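Local coordinates for outer surface protein (Bacillus cereus ATCC 14579, PDB 1X7F) that is functionally uncharacterised but probably hydrolyses 6-phospho-N-acetylmuramic acid glycosides, as a MupG-like 6-phospho-N-acetylmuramidase of cell-wall sugar recovery, at residues I231-K236 / K261-L265; M269-V274 / Q380-E385; K273-V277 / A287-E291. All coordinates share one frame; numbering follows the deposited sequence.

Contact 1 (I231-K236 / K261-L265); sequences IEVQAK and KLGNL
Leu262 has CG anti to its carbonyl carbon (chi1 -72°), which sends both of its methyls toward Ile231 and Ala235. Ile231 answers with CG1 anti to its backbone N (chi1 -160°), and its CD1 comes within 3.8 Å of Leu262 CD1. These two side chains cross at about a right angle. The other branch, Leu262 CD2, rests 3.6 Å from Ala235 CB. Leu265 forks in the same way three residues further along. Its CD1 lies 3.9 Å from Ala235 CB, while its CD2 meets Lys236 CE at 3.6 Å. Ala235 thus receives a methyl from each leucine. One side of the contact is polar. Glu232 OE2 lies 4.4 Å from Lys261 NZ, too far for a salt bridge. A water joins them, donating to Glu232 OE2 and accepting from Lys261 NZ at 2.8 Å. Lys261 also pairs with Glu257, and Lys236 NZ reaches Glu368 and the carbonyl O of Gln271. Helices 231-240 and 256-264 are neighbours on the outside of the (beta/alpha)8 barrel. Ile231 and Leu262 both touch Ile204 of strand 201-204 and Ile249 of strand 246-249 beneath them.

Contact 2 (M269-V274 / Q380-E385); sequences MLQLKV and QFTCVE
Leu272 lays its CD1 obliquely against the Phe381 ring, 3.8 Å from Phe381 CD1. The two residues sit on neighbouring parallel strands, 270-274 and 380-384, in the mixed beta sheet of the C-terminal part of the chain. The strand directions differ by 28°, so the pair is twisted. Four backbone bonds hold it. Thr382 N donates to Leu270 O at 3.0 Å, and Leu272 N returns a bond to Thr382 O. Val384 N then donates to Leu272 O at 2.9 Å. Val274 N closes the series on Val384 O at 2.7 Å. Leu272, Phe381 and Cys383 point to one face, and these three side chains are buried. Leu272 and Phe381 also touch Ile347 there, and the Phe381 ring meets that of His293. Gln271, Thr382, Lys273 and Val384 line the other face, which is partly exposed. Val384 CG2 packs near Gln271 CB. At the start of the pair, Met269 bends at chi3 and presses CE to 3.4 Å from Thr382 CG2, a tight contact. Gln271 and Thr382 are paired in register, and their side chains run alongside each other in the same direction. With chi1 at 57°, Thr382 OG1 comes 3.6 Å from Gln271 CG. Gln271 OE1 accepts from Asn266 N, which helps fix the rotation of the amide. Its NE2 donates to a water at 2.9 Å, and the same water lies 2.6 Å from Thr382 OG1.

Contact 3 (K273-V277 / A287-E291); sequences KVHFV and ATLQE
Thr288 OG1 is hydrogen-bonded to the carbonyl O of Glu284, one helical turn back, and at the same time lies 3.9 Å from Phe276 CE2 across the contact. The bond to Glu284 O satisfies the hydroxyl, while CB, CG2 and the flank of OG1 lie against the ring. Thr288 CG2 stands anti to the backbone N and approaches the Phe276 ring obliquely, 3.8 Å from Phe276 CZ. Thr288 CB and Leu289 CG lie at the edge of that ring, in its plane. Phe276 comes from the opposite direction to both Thr288 and Leu289. Leu289 CG is 3.9 Å from Phe276 CZ, and Leu289 CD1 is 4.0 Å from Phe276 CE1. The CZ corner of the ring points at both residues, with Thr288 near CE2 and CZ and Leu289 near CE1 and CZ. With CG anti to its carbonyl carbon (chi1 -61°), Leu289 swings its branches back to the strand. Its CD2 lies 4.1 Å from Val274 CG1, with the two side chains oblique to each other. The contact is small, burying 161 Å² in all, with no polar bond between the segments. The carbonyl O of Thr288 is bound by His293 NE2, from the short strand 293-294. Helix 282-289 follows strand 270-276 in the chain and folds back over one face of the C-terminal mixed sheet. Thr288 also rests on Val361 of strand 358-364 and on Cys383 of strand 380-384, so Thr288 spans strand 270-276 and both its neighbours.

How the contacts relate
From the N terminus, contact 1 closes first. It joins the last two helices of the barrel, 231-240 and 256-264, around the loop that holds strand 246-249. The chain then leaves the barrel and enters strand 270-276, which serves both remaining contacts. Contact 3 closes a short loop back from helix 282-289. Contact 2 closes a much longer one, bringing the C-terminal strand 380-384 beside the first strand of its sheet. Contact 3 is largely nested inside contact 2, and they share Lys273 and Val274. Contact 1 precedes both in series. Lys236 NZ probably bonds to Gln271 O at 2.6 Å, tying the barrel to the C-terminal sheet.

Contact 1 (I231-K236 / K261-L265)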
loop_
_atom_site.group_PDB
_atom_site.type_symbol
_atom_site.label_atom_id
_atom_site.label_comp_id
_atom_site.label_asym_id
_atom_site.label_seq_id
_atom_site.Cartn_x
_atom_site.Cartn_y
_atom_site.Cartn_z
ATOM N N ILE A 231 3.834 -8.826 -3.624
ATOM C CA ILE A 231 4.305 -7.516 -3.193
ATOM C C ILE A 231 3.285 -6.433 -3.579
ATOM O O ILE A 231 2.983 -5.557 -2.775
ATOM C CB ILE A 231 5.758 -7.240 -3.722
ATOM C CG1 ILE A 231 6.437 -6.130 -2.898
ATOM C CG2 ILE A 231 5.792 -6.944 -5.267
ATOM C CD1 ILE A 231 7.831 -5.756 -3.397
ATOM N N GLU A 232 2.704 -6.557 -4.770
ATOM C CA GLU A 232 1.757 -5.569 -5.279
ATOM C C GLU A 232 0.410 -5.647 -4.563
ATOM O O GLU A 232 -0.309 -4.648 -4.478
ATOM C CB GLU A 232 1.598 -5.680 -6.817
ATOM C CG GLU A 232 0.729 -6.836 -7.305
ATOM C CD GLU A 232 1.463 -8.165 -7.420
ATOM O OE1 GLU A 232 0.854 -9.101 -7.969
ATOM O OE2 GLU A 232 2.635 -8.299 -6.982
ATOM N N VAL A 233 0.083 -6.826 -4.038
ATOM C CA VAL A 233 -1.145 -7.025 -3.253
ATOM C C VAL A 233 -1.037 -6.340 -1.879
ATOM O O VAL A 233 -1.957 -5.654 -1.447
ATOM C CB VAL A 233 -1.509 -8.538 -3.152
ATOM C CG1 VAL A 233 -2.743 -8.760 -2.292
ATOM C CG2 VAL A 233 -1.738 -9.097 -4.577
ATOM N N GLN A 234 0.103 -6.503 -1.223
ATOM C CA GLN A 234 0.428 -5.730 -0.029
ATOM C C GLN A 234 0.234 -4.217 -0.197
ATOM O O GLN A 234 -0.375 -3.582 0.652
ATOM C CB GLN A 234 1.874 -6.005 0.396
ATOM C CG GLN A 234 2.225 -7.457 0.640
ATOM C CD GLN A 234 3.712 -7.626 0.935
ATOM O OE1 GLN A 234 4.416 -8.390 0.265
ATOM N NE2 GLN A 234 4.187 -6.919 1.933
ATOM N N ALA A 235 0.744 -3.652 -1.295
ATOM C CA ALA A 235 0.613 -2.220 -1.579
ATOM C C ALA A 235 -0.834 -1.812 -1.833
ATOM O O ALA A 235 -1.304 -0.799 -1.306
ATOM C CB ALA A 235 1.493 -1.821 -2.754
ATOM N N LYS A 236 -1.529 -2.595 -2.650
ATOM C CA LYS A 236 -2.957 -2.416 -2.886
ATOM C C LYS A 236 -3.696 -2.356 -1.556
ATOM O O LYS A 236 -4.507 -1.468 -1.326
ATOM C CB LYS A 236 -3.534 -3.570 -3.734
ATOM C CG LYS A 236 -3.268 -3.495 -5.243
ATOM C CD LYS A 236 -3.911 -4.715 -5.961
ATOM C CE LYS A 236 -3.570 -4.740 -7.434
ATOM N NZ LYS A 236 -4.498 -5.589 -8.226
ATOM N N LYS A 261 5.950 -3.827 -11.150
ATOM C CA LYS A 261 4.620 -4.164 -10.654
ATOM C C LYS A 261 4.050 -3.088 -9.742
ATOM O O LYS A 261 2.874 -2.741 -9.842
ATOM C CB LYS A 261 4.656 -5.496 -9.884
ATOM C CG LYS A 261 4.512 -6.711 -10.775
ATOM C CD LYS A 261 4.598 -8.002 -9.961
ATOM C CE LYS A 261 4.717 -9.208 -10.902
ATOM N NZ LYS A 261 4.662 -10.511 -10.158
ATOM N N LEU A 262 4.885 -2.605 -8.826
ATOM C CA LEU A 262 4.473 -1.574 -7.882
ATOM C C LEU A 262 4.246 -0.229 -8.568
ATOM O O LEU A 262 3.261 0.465 -8.264
ATOM C CB LEU A 262 5.485 -1.446 -6.752
ATOM C CG LEU A 262 5.496 -2.600 -5.748
ATOM C CD1 LEU A 262 6.726 -2.491 -4.887
ATOM C CD2 LEU A 262 4.230 -2.621 -4.885
ATOM N N GLY A 263 5.138 0.111 -9.501
ATOM C CA GLY A 263 5.044 1.348 -10.254
ATOM C C GLY A 263 3.856 1.373 -11.214
ATOM O O GLY A 263 3.334 2.443 -11.548
ATOM N N ASN A 264 3.432 0.191 -11.653
ATOM C CA ASN A 264 2.305 0.073 -12.570
ATOM C C ASN A 264 0.946 0.309 -11.908
ATOM O O ASN A 264 -0.025 0.586 -12.585
ATOM C CB ASN A 264 2.329 -1.287 -13.274
ATOM C CG ASN A 264 3.368 -1.357 -14.387
ATOM O OD1 ASN A 264 3.985 -0.356 -14.755
ATOM N ND2 ASN A 264 3.562 -2.552 -14.931
ATOM N N LEU A 265 0.886 0.196 -10.587
ATOM C CA LEU A 265 -0.376 0.295 -9.864
ATOM C C LEU A 265 -0.997 1.690 -9.927
ATOM O O LEU A 265 -0.276 2.692 -9.907
ATOM C CB LEU A 265 -0.176 -0.082 -8.398
ATOM C CG LEU A 265 0.178 -1.523 -7.992
ATOM C CD1 LEU A 265 0.369 -1.621 -6.498
ATOM C CD2 LEU A 265 -0.901 -2.498 -8.439
HETATM O O HOH W 1 3.901 -10.553 -7.446
#

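Contact 2 (M269-V274 / Q380-E385)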
loop_
_atom_site.group_PDB
_atom_site.type_symbol
_atom_site.label_atom_id
_atom_site.label_comp_id
_atom_site.label_asym_id
_atom_site.label_seq_id
_atom_site.Cartn_x
_atom_site.Cartn_y
_atom_site.Cartn_z
ATOM N N MET A 269 -6.950 4.351 -6.795
ATOM C CA MET A 269 -8.113 3.481 -6.996
ATOM C C MET A 269 -7.852 1.981 -6.959
ATOM O O MET A 269 -6.862 1.496 -7.479
ATOM C CB MET A 269 -8.868 3.837 -8.256
ATOM C CG MET A 269 -10.290 3.316 -8.209
ATOM S SD MET A 269 -10.950 3.402 -9.825
ATOM C CE MET A 269 -9.549 2.773 -10.757
ATOM N N LEU A 270 -8.787 1.259 -6.357
ATOM C CA LEU A 270 -8.725 -0.188 -6.256
ATOM C C LEU A 270 -8.833 -0.877 -7.615
ATOM O O LEU A 270 -9.754 -0.596 -8.387
ATOM C CB LEU A 270 -9.826 -0.685 -5.335
ATOM C CG LEU A 270 -9.817 -2.170 -4.950
ATOM C CD1 LEU A 270 -8.525 -2.563 -4.216
ATOM C CD2 LEU A 270 -11.024 -2.422 -4.078
ATOM N N GLN A 271 -7.878 -1.765 -7.898
ATOM C CA GLN A 271 -7.840 -2.537 -9.139
ATOM C C GLN A 271 -7.801 -4.014 -8.767
ATOM O O GLN A 271 -6.872 -4.466 -8.097
ATOM C CB GLN A 271 -6.617 -2.195 -9.993
ATOM C CG GLN A 271 -6.416 -0.722 -10.318
ATOM C CD GLN A 271 -5.099 -0.465 -11.030
ATOM O OE1 GLN A 271 -4.017 -0.593 -10.427
ATOM N NE2 GLN A 271 -5.178 -0.090 -12.312
ATOM N N LEU A 272 -8.814 -4.755 -9.192
ATOM C CA LEU A 272 -8.950 -6.160 -8.825
ATOM C C LEU A 272 -8.540 -6.999 -10.012
ATOM O O LEU A 272 -9.137 -6.880 -11.094
ATOM C CB LEU A 272 -10.398 -6.475 -8.430
ATOM C CG LEU A 272 -10.947 -5.663 -7.239
ATOM C CD1 LEU A 272 -12.467 -5.854 -7.117
ATOM C CD2 LEU A 272 -10.231 -6.030 -5.903
ATOM N N LYS A 273 -7.511 -7.826 -9.820
ATOM C CA LYS A 273 -7.077 -8.755 -10.864
ATOM C C LYS A 273 -8.155 -9.823 -11.131
ATOM O O LYS A 273 -8.575 -10.553 -10.216
ATOM C CB LYS A 273 -5.736 -9.388 -10.501
ATOM C CG LYS A 273 -5.218 -10.338 -11.556
ATOM C CD LYS A 273 -3.713 -10.401 -11.579
ATOM C CE LYS A 273 -3.244 -11.279 -12.733
ATOM N NZ LYS A 273 -1.800 -11.631 -12.634
ATOM N N VAL A 274 -8.603 -9.883 -12.382
ATOM C CA VAL A 274 -9.625 -10.835 -12.835
ATOM C C VAL A 274 -8.997 -11.837 -13.827
ATOM O O VAL A 274 -8.144 -11.475 -14.655
ATOM C CB VAL A 274 -10.861 -10.102 -13.476
ATOM C CG1 VAL A 274 -10.461 -9.324 -14.748
ATOM C CG2 VAL A 274 -12.009 -11.078 -13.803
ATOM N N GLN A 380 -15.788 3.279 -6.132
ATOM C CA GLN A 380 -15.354 2.993 -7.488
ATOM C C GLN A 380 -14.230 1.985 -7.446
ATOM O O GLN A 380 -13.385 2.038 -6.558
ATOM C CB GLN A 380 -14.847 4.267 -8.147
ATOM C CG GLN A 380 -15.839 5.382 -8.110
ATOM C CD GLN A 380 -15.251 6.689 -8.585
ATOM O OE1 GLN A 380 -14.057 6.951 -8.413
ATOM N NE2 GLN A 380 -16.090 7.520 -9.176
ATOM N N PHE A 381 -14.223 1.072 -8.412
ATOM C CA PHE A 381 -13.120 0.137 -8.589
ATOM C C PHE A 381 -13.058 -0.236 -10.064
ATOM O O PHE A 381 -14.031 -0.030 -10.788
ATOM C CB PHE A 381 -13.284 -1.100 -7.681
ATOM C CG PHE A 381 -14.487 -1.928 -8.000
ATOM C CD1 PHE A 381 -14.374 -3.055 -8.807
ATOM C CD2 PHE A 381 -15.743 -1.561 -7.531
ATOM C CE1 PHE A 381 -15.500 -3.814 -9.140
ATOM C CE2 PHE A 381 -16.873 -2.304 -7.856
ATOM C CZ PHE A 381 -16.751 -3.440 -8.657
ATOM N N THR A 382 -11.914 -0.741 -10.517
ATOM C CA THR A 382 -11.840 -1.395 -11.815
ATOM C C THR A 382 -11.504 -2.877 -11.660
ATOM O O THR A 382 -11.120 -3.350 -10.584
ATOM C CB THR A 382 -10.786 -0.751 -12.741
ATOM O OG1 THR A 382 -9.514 -0.791 -12.094
ATOM C CG2 THR A 382 -11.062 0.744 -13.001
ATOM N N CYS A 383 -11.644 -3.597 -12.764
ATOM C CA CYS A 383 -11.169 -4.958 -12.876
ATOM C C CYS A 383 -10.111 -4.910 -13.938
ATOM O O CYS A 383 -10.310 -4.292 -14.989
ATOM C CB CYS A 383 -12.301 -5.911 -13.291
ATOM S SG CYS A 383 -13.539 -6.192 -12.013
ATOM N N VAL A 384 -8.972 -5.532 -13.648
ATOM C CA VAL A 384 -7.862 -5.587 -14.583
ATOM C C VAL A 384 -7.386 -7.020 -14.778
ATOM O O VAL A 384 -7.559 -7.856 -13.903
ATOM C CB VAL A 384 -6.652 -4.679 -14.135
ATOM C CG1 VAL A 384 -7.032 -3.211 -14.222
ATOM C CG2 VAL A 384 -6.141 -5.049 -12.709
ATOM N N GLU A 385 -6.784 -7.286 -15.933
ATOM C CA GLU A 385 -6.144 -8.571 -16.191
ATOM C C GLU A 385 -4.690 -8.583 -15.699
ATOM O O GLU A 385 -4.116 -7.556 -15.334
ATOM C CB GLU A 385 -6.192 -8.912 -17.684
ATOM C CG GLU A 385 -7.556 -9.351 -18.185
ATOM C CD GLU A 385 -7.510 -9.788 -19.640
ATOM O OE1 GLU A 385 -7.675 -10.996 -19.903
ATOM O OE2 GLU A 385 -7.279 -8.930 -20.521
ATOM O OXT GLU A 385 -4.033 -9.629 -15.672
HETATM O O HOH W 2 -11.273 2.629 -5.109
HETATM O O HOH W 3 -7.709 0.379 -13.582
HETATM O O HOH W 4 -5.647 -11.896 -15.476
#

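Contact 3 (K273-V277 / A287-E291)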
loop_
_atom_site.group_PDB
_atom_site.type_symbol
_atom_site.label_atom_id
_atom_site.label_comp_id
_atom_site.label_asym_id
_atom_site.label_seq_id
_atom_site.Cartn_x
_atom_site.Cartn_y
_atom_site.Cartn_z
ATOM N N LYS A 273 -7.511 -7.826 -9.820
ATOM C CA LYS A 273 -7.077 -8.755 -10.864
ATOM C C LYS A 273 -8.155 -9.823 -11.131
ATOM O O LYS A 273 -8.575 -10.553 -10.216
ATOM C CB LYS A 273 -5.736 -9.388 -10.501
ATOM C CG LYS A 273 -5.218 -10.338 -11.556
ATOM C CD LYS A 273 -3.713 -10.401 -11.579
ATOM C CE LYS A 273 -3.244 -11.279 -12.733
ATOM N NZ LYS A 273 -1.800 -11.631 -12.634
ATOM N N VAL A 274 -8.603 -9.883 -12.382
ATOM C CA VAL A 274 -9.625 -10.835 -12.835
ATOM C C VAL A 274 -8.997 -11.837 -13.827
ATOM O O VAL A 274 -8.144 -11.475 -14.655
ATOM C CB VAL A 274 -10.861 -10.102 -13.476
ATOM C CG1 VAL A 274 -10.461 -9.324 -14.748
ATOM C CG2 VAL A 274 -12.009 -11.078 -13.803
ATOM N N HIS A 275 -9.406 -13.097 -13.702
ATOM C CA HIS A 275 -9.105 -14.133 -14.673
ATOM C C HIS A 275 -10.420 -14.567 -15.315
ATOM O O HIS A 275 -11.343 -14.994 -14.626
ATOM C CB HIS A 275 -8.440 -15.344 -14.005
ATOM C CG HIS A 275 -7.161 -15.025 -13.291
ATOM N ND1 HIS A 275 -5.933 -15.039 -13.917
ATOM C CD2 HIS A 275 -6.918 -14.696 -11.998
ATOM C CE1 HIS A 275 -4.989 -14.721 -13.046
ATOM N NE2 HIS A 275 -5.561 -14.515 -11.872
ATOM N N PHE A 276 -10.498 -14.460 -16.633
ATOM C CA PHE A 276 -11.683 -14.869 -17.366
ATOM C C PHE A 276 -11.819 -16.371 -17.564
ATOM O O PHE A 276 -10.823 -17.069 -17.723
ATOM C CB PHE A 276 -11.732 -14.147 -18.716
ATOM C CG PHE A 276 -11.958 -12.684 -18.585
ATOM C CD1 PHE A 276 -10.932 -11.778 -18.880
ATOM C CD2 PHE A 276 -13.182 -12.202 -18.122
ATOM C CE1 PHE A 276 -11.139 -10.405 -18.734
ATOM C CE2 PHE A 276 -13.394 -10.844 -17.972
ATOM C CZ PHE A 276 -12.374 -9.940 -18.278
ATOM N N VAL A 277 -13.062 -16.862 -17.562
ATOM C CA VAL A 277 -13.328 -18.237 -18.006
ATOM C C VAL A 277 -13.219 -18.308 -19.531
ATOM O O VAL A 277 -13.398 -17.289 -20.212
ATOM C CB VAL A 277 -14.718 -18.777 -17.536
ATOM C CG1 VAL A 277 -14.851 -18.686 -16.024
ATOM C CG2 VAL A 277 -15.894 -18.060 -18.255
ATOM N N ALA A 287 -17.522 -5.192 -20.718
ATOM C CA ALA A 287 -18.289 -4.794 -19.528
ATOM C C ALA A 287 -17.419 -4.861 -18.276
ATOM O O ALA A 287 -17.517 -4.025 -17.401
ATOM C CB ALA A 287 -19.523 -5.687 -19.352
ATOM N N THR A 288 -16.571 -5.873 -18.201
ATOM C CA THR A 288 -15.698 -6.073 -17.049
ATOM C C THR A 288 -14.545 -5.063 -17.001
ATOM O O THR A 288 -14.313 -4.441 -15.962
ATOM C CB THR A 288 -15.151 -7.520 -17.076
ATOM O OG1 THR A 288 -16.258 -8.441 -16.993
ATOM C CG2 THR A 288 -14.280 -7.806 -15.829
ATOM N N LEU A 289 -13.848 -4.905 -18.130
ATOM C CA LEU A 289 -12.551 -4.211 -18.176
ATOM C C LEU A 289 -12.613 -2.735 -18.535
ATOM O O LEU A 289 -11.750 -1.959 -18.125
ATOM C CB LEU A 289 -11.609 -4.888 -19.175
ATOM C CG LEU A 289 -11.187 -6.338 -18.989
ATOM C CD1 LEU A 289 -10.346 -6.775 -20.197
ATOM C CD2 LEU A 289 -10.421 -6.514 -17.699
ATOM N N GLN A 290 -13.617 -2.358 -19.318
ATOM C CA GLN A 290 -13.674 -1.020 -19.890
ATOM C C GLN A 290 -14.431 -0.058 -18.986
ATOM O O GLN A 290 -14.427 1.142 -19.208
ATOM C CB GLN A 290 -14.292 -1.056 -21.302
ATOM C CG GLN A 290 -13.877 0.103 -22.154
ATOM C CD GLN A 290 -14.352 -0.005 -23.592
ATOM O OE1 GLN A 290 -15.318 0.657 -23.977
ATOM N NE2 GLN A 290 -13.677 -0.842 -24.388
ATOM N N GLU A 291 -15.072 -0.592 -17.963
ATOM C CA GLU A 291 -15.925 0.205 -17.099
ATOM C C GLU A 291 -15.252 0.543 -15.785
ATOM O O GLU A 291 -14.589 -0.300 -15.182
ATOM C CB GLU A 291 -17.239 -0.546 -16.794
ATOM C CG GLU A 291 -17.999 -1.042 -18.021
ATOM C CD GLU A 291 -18.420 0.082 -18.947
ATOM O OE1 GLU A 291 -18.879 1.123 -18.424
ATOM O OE2 GLU A 291 -18.285 -0.072 -20.189
#